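Local coordinates for protein tail lysozyme, putative (Geobacter sulfurreducens, PDB 2IA7) that probably serves as a gp25-like baseplate wedge component of a phage-tail-type assembly, its presumed tail lysozyme activity being unproven, at residues A[36-41]-A[122-127]; A[77-82]-A[109-114]. All coordinates share one frame; numbering follows the deposited sequence. Where two conformers were deposited one is given.

Contact 1: residues A[36-41]-A[122-127]; sequences ESIRII and FNLVYP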
loop_
_atom_site.group_PDB
_atom_site.type_symbol
_atom_site.label_atom_id
_atom_site.label_comp_id
_atom_site.label_asym_id
_atom_site.label_seq_id
_atom_site.Cartn_x
_atom_site.Cartn_y
_atom_site.Cartn_z
ATOM N N GLU A 36 6.123 -8.341 -2.514
ATOM C CA GLU A 36 6.447 -7.558 -3.703
ATOM C C GLU A 36 5.197 -7.012 -4.393
ATOM O O GLU A 36 5.164 -5.875 -4.812
ATOM C CB GLU A 36 7.278 -8.405 -4.648
ATOM C CG GLU A 36 7.798 -7.663 -5.835
ATOM C CD GLU A 36 8.602 -8.570 -6.737
ATOM O OE1 GLU A 36 7.987 -9.241 -7.564
ATOM O OE2 GLU A 36 9.836 -8.622 -6.583
ATOM N N SER A 37 4.194 -7.857 -4.517
ATOM C CA SER A 37 2.909 -7.474 -5.103
ATOM C C SER A 37 2.246 -6.292 -4.354
ATOM O O SER A 37 1.808 -5.319 -4.974
ATOM C CB SER A 37 1.943 -8.663 -5.144
ATOM O OG SER A 37 0.666 -8.223 -5.596
ATOM N N ILE A 38 2.215 -6.371 -3.032
ATOM C CA ILE A 38 1.750 -5.287 -2.203
ATOM C C ILE A 38 2.498 -3.991 -2.542
ATOM O O ILE A 38 1.874 -2.958 -2.804
ATOM C CB ILE A 38 1.883 -5.571 -0.706
ATOM C CG1 ILE A 38 0.889 -6.677 -0.309
ATOM C CG2 ILE A 38 1.552 -4.340 0.102
ATOM C CD1 ILE A 38 1.178 -7.264 1.097
ATOM N N ARG A 39 3.791 -4.073 -2.646
ATOM C CA ARG A 39 4.561 -2.881 -2.957
ATOM C C ARG A 39 4.286 -2.351 -4.342
ATOM O O ARG A 39 4.296 -1.147 -4.567
ATOM C CB ARG A 39 6.056 -3.128 -2.748
ATOM C CG ARG A 39 6.434 -3.428 -1.298
ATOM C CD ARG A 39 7.931 -3.596 -1.080
ATOM N NE ARG A 39 8.593 -4.704 -1.779
ATOM C CZ ARG A 39 8.858 -5.920 -1.283
ATOM N NH1 ARG A 39 8.634 -6.242 -0.018
ATOM N NH2 ARG A 39 9.521 -6.770 -2.053
ATOM N N ILE A 40 4.136 -3.254 -5.314
ATOM C CA ILE A 40 3.779 -2.864 -6.689
ATOM C C ILE A 40 2.454 -2.164 -6.735
ATOM O O ILE A 40 2.327 -1.101 -7.327
ATOM C CB ILE A 40 3.780 -4.060 -7.644
ATOM C CG1 ILE A 40 5.202 -4.600 -7.836
ATOM C CG2 ILE A 40 3.212 -3.721 -8.982
ATOM C CD1 ILE A 40 5.238 -6.000 -8.430
ATOM N N ILE A 41 1.462 -2.745 -6.096
ATOM C CA ILE A 41 0.130 -2.170 -6.115
ATOM C C ILE A 41 0.074 -0.774 -5.532
ATOM O O ILE A 41 -0.464 0.139 -6.134
ATOM C CB ILE A 41 -0.877 -3.078 -5.359
ATOM C CG1 ILE A 41 -1.014 -4.411 -6.074
ATOM C CG2 ILE A 41 -2.248 -2.379 -5.186
ATOM C CD1 ILE A 41 -1.464 -5.527 -5.182
ATOM N N PHE A 122 2.097 -11.700 8.536
ATOM C CA PHE A 122 3.244 -10.902 8.203
ATOM C C PHE A 122 2.928 -9.434 8.429
ATOM O O PHE A 122 1.761 -9.032 8.499
ATOM C CB PHE A 122 3.661 -11.126 6.740
ATOM C CG PHE A 122 4.118 -12.461 6.473
ATOM C CD1 PHE A 122 5.428 -12.789 6.641
ATOM C CD2 PHE A 122 3.234 -13.406 6.040
ATOM C CE1 PHE A 122 5.843 -14.070 6.401
ATOM C CE2 PHE A 122 3.630 -14.655 5.806
ATOM C CZ PHE A 122 4.916 -15.003 5.959
ATOM N N ASN A 123 3.986 -8.640 8.546
ATOM C CA ASN A 123 3.883 -7.189 8.642
ATOM C C ASN A 123 4.659 -6.588 7.482
ATOM O O ASN A 123 5.670 -7.154 7.020
ATOM C CB ASN A 123 4.458 -6.710 9.972
ATOM C CG ASN A 123 4.062 -5.255 10.296
ATOM O OD1 ASN A 123 2.893 -4.969 10.565
ATOM N ND2 ASN A 123 5.065 -4.354 10.315
ATOM N N LEU A 124 4.206 -5.438 6.971
ATOM C CA LEU A 124 4.911 -4.727 5.956
ATOM C C LEU A 124 4.685 -3.259 6.207
ATOM O O LEU A 124 3.573 -2.866 6.524
ATOM C CB LEU A 124 4.319 -5.087 4.592
ATOM C CG LEU A 124 4.971 -4.556 3.337
ATOM C CD1 LEU A 124 4.860 -5.537 2.154
ATOM C CD2 LEU A 124 4.282 -3.215 2.973
ATOM N N VAL A 125 5.745 -2.470 6.093
ATOM C CA VAL A 125 5.681 -1.042 6.283
ATOM C C VAL A 125 5.906 -0.413 4.918
ATOM O O VAL A 125 6.963 -0.609 4.313
ATOM C CB VAL A 125 6.731 -0.547 7.272
ATOM C CG1 VAL A 125 6.675 0.970 7.406
ATOM C CG2 VAL A 125 6.542 -1.239 8.654
ATOM N N TYR A 126 4.924 0.319 4.416
ATOM C CA TYR A 126 5.007 0.918 3.101
ATOM C C TYR A 126 5.185 2.431 3.236
ATOM O O TYR A 126 4.293 3.104 3.764
ATOM C CB TYR A 126 3.767 0.611 2.249
ATOM C CG TYR A 126 4.039 1.008 0.828
ATOM C CD1 TYR A 126 4.795 0.200 -0.015
ATOM C CD2 TYR A 126 3.582 2.227 0.346
ATOM C CE1 TYR A 126 5.126 0.612 -1.325
ATOM C CE2 TYR A 126 3.917 2.638 -0.948
ATOM C CZ TYR A 126 4.684 1.836 -1.756
ATOM O OH TYR A 126 4.923 2.330 -3.020
ATOM N N PRO A 127 6.294 2.999 2.723
ATOM C CA PRO A 127 6.471 4.445 2.830
ATOM C C PRO A 127 5.845 5.259 1.683
ATOM O O PRO A 127 6.077 4.996 0.477
ATOM C CB PRO A 127 7.987 4.597 2.837
ATOM C CG PRO A 127 8.452 3.467 1.975
ATOM C CD PRO A 127 7.473 2.343 2.126
HETATM O O HOH W 1 6.323 0.539 -4.501
#

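Contact 2: residues A[77-82]-A[109-114]; sequences NEVKEA and IDIEYR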
loop_
_atom_site.group_PDB
_atom_site.type_symbol
_atom_site.label_atom_id
_atom_site.label_comp_id
_atom_site.label_asym_id
_atom_site.label_seq_id
_atom_site.Cartn_x
_atom_site.Cartn_y
_atom_site.Cartn_z
ATOM N N ASN A 77 -7.802 3.609 3.942
ATOM C CA ASN A 77 -8.842 2.854 3.297
ATOM C C ASN A 77 -8.629 2.790 1.785
ATOM O O ASN A 77 -8.970 1.778 1.168
ATOM C CB ASN A 77 -10.188 3.467 3.684
ATOM C CG ASN A 77 -10.496 3.270 5.173
ATOM O OD1 ASN A 77 -9.960 2.345 5.806
ATOM N ND2 ASN A 77 -11.347 4.130 5.745
ATOM N N GLU A 78 -7.913 3.757 1.229
ATOM C CA GLU A 78 -7.451 3.659 -0.153
ATOM C C GLU A 78 -6.468 2.491 -0.316
ATOM O O GLU A 78 -6.491 1.737 -1.316
ATOM C CB GLU A 78 -6.779 4.943 -0.611
ATOM C CG GLU A 78 -7.754 6.068 -0.861
ATOM C CD GLU A 78 -8.236 6.116 -2.267
ATOM O OE1 GLU A 78 -8.322 5.081 -2.937
ATOM O OE2 GLU A 78 -8.549 7.222 -2.691
ATOM N N VAL A 79 -5.584 2.305 0.665
ATOM C CA VAL A 79 -4.646 1.193 0.652
ATOM C C VAL A 79 -5.432 -0.102 0.780
ATOM O O VAL A 79 -5.185 -1.059 0.034
ATOM C CB VAL A 79 -3.665 1.365 1.792
ATOM C CG1 VAL A 79 -2.880 0.098 2.061
ATOM C CG2 VAL A 79 -2.738 2.588 1.521
ATOM N N LYS A 80 -6.396 -0.152 1.695
ATOM C CA LYS A 80 -7.145 -1.375 1.900
ATOM C C LYS A 80 -7.804 -1.747 0.577
ATOM O O LYS A 80 -7.758 -2.911 0.139
ATOM C CB LYS A 80 -8.263 -1.184 2.923
ATOM C CG LYS A 80 -7.795 -1.094 4.369
ATOM C CD LYS A 80 -9.000 -0.745 5.274
ATOM C CE LYS A 80 -8.562 -0.374 6.675
ATOM N NZ LYS A 80 -9.773 -0.043 7.471
ATOM N N GLU A 81 -8.528 -0.796 -0.025
ATOM C CA GLU A 81 -9.284 -1.147 -1.219
ATOM C C GLU A 81 -8.421 -1.651 -2.362
ATOM O O GLU A 81 -8.788 -2.585 -3.064
ATOM C CB GLU A 81 -10.128 0.017 -1.668
ATOM C CG GLU A 81 -11.261 0.367 -0.749
ATOM C CD GLU A 81 -12.374 -0.675 -0.582
ATOM O OE1 GLU A 81 -12.439 -1.779 -1.185
ATOM O OE2 GLU A 81 -13.289 -0.348 0.215
ATOM N N ALA A 82 -7.275 -1.049 -2.552
ATOM C CA ALA A 82 -6.340 -1.472 -3.588
ATOM C C ALA A 82 -5.818 -2.867 -3.350
ATOM O O ALA A 82 -5.728 -3.660 -4.295
ATOM C CB ALA A 82 -5.209 -0.465 -3.701
ATOM N N ILE A 109 2.765 3.351 6.124
ATOM C CA ILE A 109 1.572 2.507 6.247
ATOM C C ILE A 109 2.005 1.199 6.838
ATOM O O ILE A 109 2.759 0.455 6.245
ATOM C CB ILE A 109 0.853 2.272 4.935
ATOM C CG1 ILE A 109 0.777 3.608 4.168
ATOM C CG2 ILE A 109 -0.484 1.665 5.220
ATOM C CD1 ILE A 109 -0.001 4.735 4.814
ATOM N N ASP A 110 1.579 0.938 8.070
ATOM C CA ASP A 110 1.823 -0.331 8.745
ATOM C C ASP A 110 0.674 -1.273 8.377
ATOM O O ASP A 110 -0.477 -1.018 8.701
ATOM C CB ASP A 110 1.861 -0.108 10.226
ATOM C CG ASP A 110 3.005 0.830 10.646
ATOM O OD1 ASP A 110 4.142 0.582 10.281
ATOM O OD2 ASP A 110 2.682 1.753 11.483
ATOM N N ILE A 111 1.008 -2.350 7.683
ATOM C CA ILE A 111 0.105 -3.284 7.119
ATOM C C ILE A 111 0.368 -4.665 7.723
ATOM O O ILE A 111 1.424 -5.236 7.525
ATOM C CB ILE A 111 0.244 -3.356 5.578
ATOM C CG1 ILE A 111 0.056 -1.967 4.916
ATOM C CG2 ILE A 111 -0.792 -4.349 5.049
ATOM C CD1 ILE A 111 0.462 -1.904 3.454
ATOM N N GLU A 112 -0.638 -5.180 8.417
ATOM C CA GLU A 112 -0.566 -6.545 8.983
ATOM C C GLU A 112 -1.538 -7.357 8.161
ATOM O O GLU A 112 -2.665 -6.925 7.890
ATOM C CB GLU A 112 -0.950 -6.602 10.472
ATOM C CG GLU A 112 -0.151 -5.741 11.383
ATOM C CD GLU A 112 -0.580 -5.861 12.854
ATOM O OE1 GLU A 112 -0.869 -7.019 13.306
ATOM O OE2 GLU A 112 -0.640 -4.781 13.522
ATOM N N TYR A 113 -1.124 -8.532 7.724
ATOM C CA TYR A 113 -1.936 -9.352 6.884
ATOM C C TYR A 113 -1.660 -10.834 7.108
ATOM O O TYR A 113 -0.630 -11.219 7.647
ATOM C CB TYR A 113 -1.745 -8.954 5.433
ATOM C CG TYR A 113 -0.353 -9.183 4.883
ATOM C CD1 TYR A 113 0.016 -10.416 4.273
ATOM C CD2 TYR A 113 0.631 -8.181 4.945
ATOM C CE1 TYR A 113 1.296 -10.594 3.751
ATOM C CE2 TYR A 113 1.893 -8.366 4.424
ATOM C CZ TYR A 113 2.224 -9.557 3.794
ATOM O OH TYR A 113 3.498 -9.730 3.320
ATOM N N ARG A 114 -2.633 -11.630 6.711
ATOM C CA ARG A 114 -2.597 -13.110 6.771
ATOM C C ARG A 114 -2.516 -13.656 5.344
ATOM O O ARG A 114 -3.266 -13.252 4.453
ATOM C CB ARG A 114 -3.871 -13.637 7.457
ATOM C CG ARG A 114 -3.939 -15.132 7.578
ATOM C CD ARG A 114 -5.209 -15.550 8.320
ATOM N NE ARG A 114 -6.376 -15.249 7.528
ATOM C CZ ARG A 114 -6.953 -16.062 6.646
ATOM N NH1 ARG A 114 -6.501 -17.276 6.437
ATOM N NH2 ARG A 114 -8.001 -15.642 5.962
#

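Contact 1: residues A[36-41]-A[122-127]
Helix segment 36-41, carrying I38 and R39, runs in nearly the same direction as strand segment 122-127, with its L124 and Y126: the two axes are 23° apart and come within 9.9 Å. This is one piece of a two-layer alpha/beta fold of the gp25 family, a helix laid on the face of an antiparallel sheet. L124 and Y126 both point from the strand to the helix, so two side chains from each element, together with the carbonyl of R39, make the contact.

I38 and L124 reach for each other tip to tip, and I38 CG2 lies 4.1 Å from both L124 CD1 and L124 CD2. R39 CB and CG cross the Y126 ring obliquely, while CG also brushes L124 CD1 and the guanidinium comes up beside that methyl at a slant. The guanidinium and ring planes are nearly coplanar, 6° apart. The bend at chi3 turns the guanidinium back along the helix, where E36 CA lies 3.5 Å above one of its faces, toward the rim. A chi1 of -168° puts Y126 CG opposite the backbone N and carries the ring toward the helix, bringing CE1 to 3.8 Å from the carbonyl oxygen R39 O. P127 CD lies over one face of the Y126 ring, and F128 packs edge-to-face with it.

A phenylalanine in place of Y126 would probably leave the bridging water without its hydroxyl mate and so cut the water link to R39 O. That water sits at the ring edge, in plane, 2.7 Å from Y126 OH, and donates a hydrogen bond of 2.6 Å to R39 O.

Contact 2: residues A[77-82]-A[109-114]
Where V79 meets I109 and I111, no flat group offers a face or an edge across the gap; the touching is done by branched aliphatic carbons alone. Among the flat groups, the amide of N77 is bonded within its own segment, to K80, one helical turn on. K80 NZ donates to N77 OD1 over 2.9 Å, approaching at a C=O...N angle of 158° and tilted 18° from the carbonyl plane. The bond ties two side chains of the helix to each other and does not reach the strand.

V79 faces the strand from the helix and makes every touch of the contact from its side. Its CG1, anti to the backbone N (chi1 166°), reaches both isoleucines. On one it meets the end of the long branch, I111 CD1, at 4.1 Å, the two side chains passing each other at a slant. On the other it meets the short branch, I109 CG2, at 4.3 Å. The long branch of I109 leads elsewhere, and its CD1 lies 6.1 Å from V79 CG1. These are ordinary van der Waals separations, and all three residues are buried, so the contact is purely apolar. Two charged residues of the strand have partners elsewhere: D110 forms a salt bridge with R100, and R114 one with E91.

In this two-layer alpha/beta fold, strand 106-115 is the middle one of three, between 90-98 and 120-129, with helix 69-86 against the same face as helix 30-42. V95 from one edge strand also touches V79 and I109, L124 from the other touches I111, and L42 of helix 30-42 meets both V79 and I111.

In the fold
Both contacts fasten a helix to the same three-stranded antiparallel sheet, contact 1 through helix 30-42 on an outermost strand, contact 2 through helix 69-86 on the central strand. Their centres are 9 Å apart, and they are joined by strand pairing: backbone hydrogen bonds pair Y126 with I109 and L124 with I111. In sequence, contact 2 is nested within the loop that contact 1 closes. Position sets the chemistry. Contact 2 is fully buried and made of methyl groups alone, whereas contact 1, only partly buried, mixes an apolar pair with an exposed arginine, a tyrosine and a bridging water.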